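Local structure of CurD (Moorea producens 3L, 5KP7) at residues V401-Y412 / V429-H437. The protein probably acts as a hydroxymethylglutaryl-CoA synthase-like acyltransferase of the thiolase-like superfamily and binds 4'-phosphopantetheine. The protein carries 3 engineered substitutions. Residues are numbered along the deposited sequence; the frame is centred on the assembly and turned at random.
Sequences VAFGTRNVTLDY and VLKAIKEFH. With SO4 (sulfate ion), chain C.
Arg-406 turns its CG away from its own backbone N (chi1 -171°), which lays the chain across the ring of Phe-436, and a bend at chi3 swings the guanidinium round to Glu-435. Arg-406 CG sits 3.7 Å from the centroid of the Phe-436 ring, over the face, a CH-pi contact. The guanidinium also has the ring rim over one of its faces, but the two planes are 48° apart, so they do not stack in parallel. Arg-406 NH2 donates to Glu-435 OE1 at 3.1 Å in a salt bridge, in the guanidinium plane and on the syn side but 29° out of the carboxylate plane. Glu-435 folds back at chi2, and OE2 takes Asn-407 ND2 at 2.8 Å from above that plane. Asn-407 OD1 in turn accepts from Glu-435 N, the donor lying above the carbonyl plane; backbone and side chain of Glu-435 thus grip both ends of one amide, fixing its rotation. Glu-435 and Phe-436 are the central residues of the type I' turn from Lys-434 to His-437, which joins strands 428-434 and 437-442 in a beta hairpin; Arg-406 and Asn-407 reach it from segment 401-412. Strand 408-409 pairs antiparallel with strand 428-434, as an edge strand of a three-stranded sheet away from the phosphopantetheine pocket. Val-408 and Ile-433 form its hydrogen-bonded pair, while their CG1 atoms meet at 3.8 Å. At Lys-431 and Ala-432, both facing Lys-439, the middle strand carries a classic beta bulge. There Lys-431 O accepts from Leu-410 N and from a water that also donates to Leu-410 O. Val-429 CG2 meets the Tyr-412 ring obliquely, 3.7 Å from CZ, with Leu-430 O at the ring edge; the Tyr-412 hydroxyl is hydrogen-bonded to Glu-441.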
loop_
_atom_site.group_PDB
_atom_site.type_symbol
_atom_site.label_atom_id
_atom_site.label_comp_id
_atom_site.label_asym_id
_atom_site.label_seq_id
_atom_site.Cartn_x
_atom_site.Cartn_y
_atom_site.Cartn_z
ATOM N N VAL A 401 -16.432 -18.226 -1.905
ATOM C CA VAL A 401 -15.070 -18.484 -1.481
ATOM C C VAL A 401 -14.742 -17.636 -0.246
ATOM O O VAL A 401 -13.580 -17.295 -0.033
ATOM C CB VAL A 401 -14.028 -18.235 -2.608
ATOM C CG1 VAL A 401 -14.237 -19.244 -3.713
ATOM C CG2 VAL A 401 -14.110 -16.846 -3.196
ATOM N N ALA A 402 -15.750 -17.356 0.569
ATOM C CA ALA A 402 -15.514 -16.662 1.876
ATOM C C ALA A 402 -14.529 -17.445 2.738
ATOM O O ALA A 402 -14.377 -18.670 2.634
ATOM C CB ALA A 402 -16.834 -16.525 2.630
ATOM N N PHE A 403 -13.897 -16.730 3.664
ATOM C CA PHE A 403 -13.102 -17.366 4.696
ATOM C C PHE A 403 -13.887 -18.474 5.367
ATOM O O PHE A 403 -15.081 -18.321 5.686
ATOM C CB PHE A 403 -12.659 -16.340 5.754
ATOM C CG PHE A 403 -11.700 -16.902 6.755
ATOM C CD1 PHE A 403 -10.369 -16.898 6.483
ATOM C CD2 PHE A 403 -12.139 -17.469 7.935
ATOM C CE1 PHE A 403 -9.464 -17.437 7.355
ATOM C CE2 PHE A 403 -11.243 -18.022 8.825
ATOM C CZ PHE A 403 -9.906 -18.037 8.511
ATOM N N GLY A 404 -13.225 -19.611 5.534
ATOM C CA GLY A 404 -13.792 -20.755 6.251
ATOM C C GLY A 404 -14.530 -21.762 5.366
ATOM O O GLY A 404 -15.062 -22.762 5.870
ATOM N N THR A 405 -14.596 -21.484 4.063
ATOM C CA THR A 405 -15.214 -22.379 3.107
ATOM C C THR A 405 -14.567 -23.759 3.130
ATOM O O THR A 405 -13.357 -23.875 3.028
ATOM C CB THR A 405 -15.168 -21.785 1.690
ATOM O OG1 THR A 405 -15.949 -20.561 1.672
ATOM C CG2 THR A 405 -15.718 -22.774 0.665
ATOM N N ARG A 406 -15.400 -24.789 3.306
ATOM C CA ARG A 406 -14.915 -26.171 3.361
ATOM C C ARG A 406 -14.831 -26.810 1.960
ATOM O O ARG A 406 -13.887 -27.518 1.664
ATOM C CB ARG A 406 -15.813 -27.009 4.277
ATOM C CG ARG A 406 -15.249 -28.403 4.565
ATOM C CD ARG A 406 -16.266 -29.307 5.191
ATOM N NE ARG A 406 -16.330 -29.123 6.603
ATOM C CZ ARG A 406 -15.848 -29.969 7.525
ATOM N NH1 ARG A 406 -15.960 -29.630 8.792
ATOM N NH2 ARG A 406 -15.244 -31.123 7.208
ATOM N N ASN A 407 -15.846 -26.580 1.132
ATOM C CA ASN A 407 -15.903 -27.175 -0.225
ATOM C C ASN A 407 -16.468 -26.176 -1.206
ATOM O O ASN A 407 -17.511 -25.563 -0.958
ATOM C CB ASN A 407 -16.772 -28.419 -0.239
ATOM C CG ASN A 407 -16.161 -29.567 0.549
ATOM O OD1 ASN A 407 -15.199 -30.182 0.096
ATOM N ND2 ASN A 407 -16.733 -29.884 1.702
ATOM N N VAL A 408 -15.773 -25.973 -2.307
ATOM C CA VAL A 408 -16.312 -25.170 -3.410
ATOM C C VAL A 408 -15.607 -25.630 -4.684
ATOM O O VAL A 408 -14.425 -25.970 -4.648
ATOM C CB VAL A 408 -16.152 -23.637 -3.192
ATOM C CG1 VAL A 408 -14.690 -23.244 -3.050
ATOM C CG2 VAL A 408 -16.842 -22.839 -4.294
ATOM N N THR A 409 -16.337 -25.626 -5.802
ATOM C CA THR A 409 -15.751 -25.938 -7.108
ATOM C C THR A 409 -15.977 -24.742 -7.993
ATOM O O THR A 409 -17.121 -24.401 -8.275
ATOM C CB THR A 409 -16.392 -27.183 -7.729
ATOM O OG1 THR A 409 -17.794 -26.958 -7.863
ATOM C CG2 THR A 409 -16.215 -28.364 -6.831
ATOM N N LEU A 410 -14.914 -24.058 -8.406
ATOM C CA LEU A 410 -15.086 -22.800 -9.138
ATOM C C LEU A 410 -15.531 -22.993 -10.599
ATOM O O LEU A 410 -15.044 -23.878 -11.306
ATOM C CB LEU A 410 -13.804 -21.956 -9.118
ATOM C CG LEU A 410 -13.431 -21.175 -7.855
ATOM C CD1 LEU A 410 -14.526 -20.211 -7.500
ATOM C CD2 LEU A 410 -13.105 -22.110 -6.689
ATOM N N ASP A 411 -16.451 -22.133 -11.027
ATOM C CA ASP A 411 -16.796 -21.978 -12.432
ATOM C C ASP A 411 -15.901 -20.930 -13.103
ATOM O O ASP A 411 -16.087 -19.702 -12.928
ATOM C CB ASP A 411 -18.260 -21.578 -12.591
ATOM C CG ASP A 411 -18.684 -21.454 -14.044
ATOM O OD1 ASP A 411 -17.905 -21.830 -14.963
ATOM O OD2 ASP A 411 -19.825 -20.950 -14.281
ATOM N N TYR A 412 -14.949 -21.414 -13.872
ATOM C CA TYR A 412 -14.053 -20.549 -14.611
ATOM C C TYR A 412 -14.761 -19.711 -15.674
ATOM O O TYR A 412 -14.249 -18.672 -16.084
ATOM C CB TYR A 412 -12.941 -21.361 -15.305
ATOM C CG TYR A 412 -11.954 -22.097 -14.418
ATOM C CD1 TYR A 412 -11.702 -21.722 -13.085
ATOM C CD2 TYR A 412 -11.212 -23.145 -14.942
ATOM C CE1 TYR A 412 -10.758 -22.387 -12.315
ATOM C CE2 TYR A 412 -10.276 -23.810 -14.171
ATOM C CZ TYR A 412 -10.042 -23.428 -12.878
ATOM O OH TYR A 412 -9.099 -24.138 -12.175
ATOM N N VAL A 429 -4.563 -20.318 -10.986
ATOM C CA VAL A 429 -5.890 -19.995 -10.471
ATOM C C VAL A 429 -6.288 -20.997 -9.379
ATOM O O VAL A 429 -5.738 -22.120 -9.306
ATOM C CB VAL A 429 -6.986 -19.912 -11.578
ATOM C CG1 VAL A 429 -6.656 -18.818 -12.571
ATOM C CG2 VAL A 429 -7.175 -21.230 -12.273
ATOM N N LEU A 430 -7.252 -20.581 -8.563
ATOM C CA LEU A 430 -7.895 -21.456 -7.576
ATOM C C LEU A 430 -8.976 -22.282 -8.256
ATOM O O LEU A 430 -9.984 -21.735 -8.726
ATOM C CB LEU A 430 -8.508 -20.634 -6.409
ATOM C CG LEU A 430 -9.259 -21.398 -5.317
ATOM C CD1 LEU A 430 -8.336 -22.293 -4.492
ATOM C CD2 LEU A 430 -10.030 -20.419 -4.453
ATOM N N LYS A 431 -8.772 -23.609 -8.289
ATOM C CA LYS A 431 -9.700 -24.535 -8.918
ATOM C C LYS A 431 -10.831 -24.947 -8.000
ATOM O O LYS A 431 -12.004 -25.033 -8.433
ATOM C CB LYS A 431 -8.954 -25.800 -9.373
ATOM C CG LYS A 431 -9.792 -26.808 -10.119
ATOM C CD LYS A 431 -8.929 -28.035 -10.452
ATOM C CE LYS A 431 -9.387 -28.742 -11.690
ATOM N NZ LYS A 431 -10.754 -29.297 -11.677
ATOM N N ALA A 432 -10.497 -25.211 -6.742
ATOM C CA ALA A 432 -11.461 -25.775 -5.802
ATOM C C ALA A 432 -10.901 -25.714 -4.396
ATOM O O ALA A 432 -9.692 -25.588 -4.207
ATOM C CB ALA A 432 -11.786 -27.230 -6.139
ATOM N N ILE A 433 -11.801 -25.849 -3.432
ATOM C CA ILE A 433 -11.433 -26.178 -2.066
ATOM C C ILE A 433 -12.148 -27.495 -1.764
ATOM O O ILE A 433 -13.348 -27.636 -2.033
ATOM C CB ILE A 433 -11.825 -25.090 -1.055
ATOM C CG1 ILE A 433 -11.256 -23.732 -1.484
ATOM C CG2 ILE A 433 -11.320 -25.455 0.346
ATOM C CD1 ILE A 433 -11.710 -22.561 -0.630
ATOM N N LYS A 434 -11.410 -28.466 -1.253
ATOM C CA LYS A 434 -11.976 -29.789 -0.956
ATOM C C LYS A 434 -11.562 -30.168 0.438
ATOM O O LYS A 434 -10.381 -30.323 0.731
ATOM C CB LYS A 434 -11.510 -30.805 -1.990
ATOM C CG LYS A 434 -12.299 -32.103 -1.874
ATOM C CD LYS A 434 -12.156 -32.996 -3.097
ATOM C CE LYS A 434 -10.743 -33.459 -3.300
ATOM N NZ LYS A 434 -10.746 -34.570 -4.306
ATOM N N GLU A 435 -12.534 -30.209 1.336
ATOM C CA GLU A 435 -12.271 -30.445 2.758
ATOM C C GLU A 435 -11.161 -29.528 3.281
ATOM O O GLU A 435 -10.197 -29.961 3.908
ATOM C CB GLU A 435 -11.978 -31.932 3.030
ATOM C CG GLU A 435 -13.152 -32.829 2.660
ATOM C CD GLU A 435 -14.402 -32.494 3.468
ATOM O OE1 GLU A 435 -14.346 -32.651 4.694
ATOM O OE2 GLU A 435 -15.446 -32.123 2.874
ATOM N N PHE A 436 -11.359 -28.235 3.007
ATOM C CA PHE A 436 -10.434 -27.138 3.361
ATOM C C PHE A 436 -9.124 -27.101 2.594
ATOM O O PHE A 436 -8.396 -26.091 2.710
ATOM C CB PHE A 436 -10.140 -27.099 4.869
ATOM C CG PHE A 436 -11.353 -27.048 5.733
ATOM C CD1 PHE A 436 -12.181 -25.938 5.722
ATOM C CD2 PHE A 436 -11.661 -28.092 6.598
ATOM C CE1 PHE A 436 -13.286 -25.883 6.544
ATOM C CE2 PHE A 436 -12.750 -28.023 7.447
ATOM C CZ PHE A 436 -13.573 -26.923 7.416
ATOM N N HIS A 437 -8.815 -28.110 1.787
ATOM C CA HIS A 437 -7.571 -28.137 1.019
ATOM C C HIS A 437 -7.759 -27.371 -0.265
ATOM O O HIS A 437 -8.661 -27.693 -1.063
ATOM C CB HIS A 437 -7.169 -29.582 0.685
ATOM C CG HIS A 437 -5.783 -29.711 0.129
ATOM N ND1 HIS A 437 -5.411 -30.761 -0.687
ATOM C CD2 HIS A 437 -4.662 -28.981 0.321
ATOM C CE1 HIS A 437 -4.126 -30.657 -0.998
ATOM N NE2 HIS A 437 -3.646 -29.595 -0.385
HETATM S S SO4 C . -7.338 -34.961 -4.400
HETATM O O1 SO4 C . -6.600 -36.018 -5.130
HETATM O O2 SO4 C . -8.334 -35.585 -3.500
HETATM O O3 SO4 C . -6.378 -34.159 -3.607
HETATM O O4 SO4 C . -8.029 -34.076 -5.367
HETATM O O HOH W 1 -13.083 -25.709 -10.889
#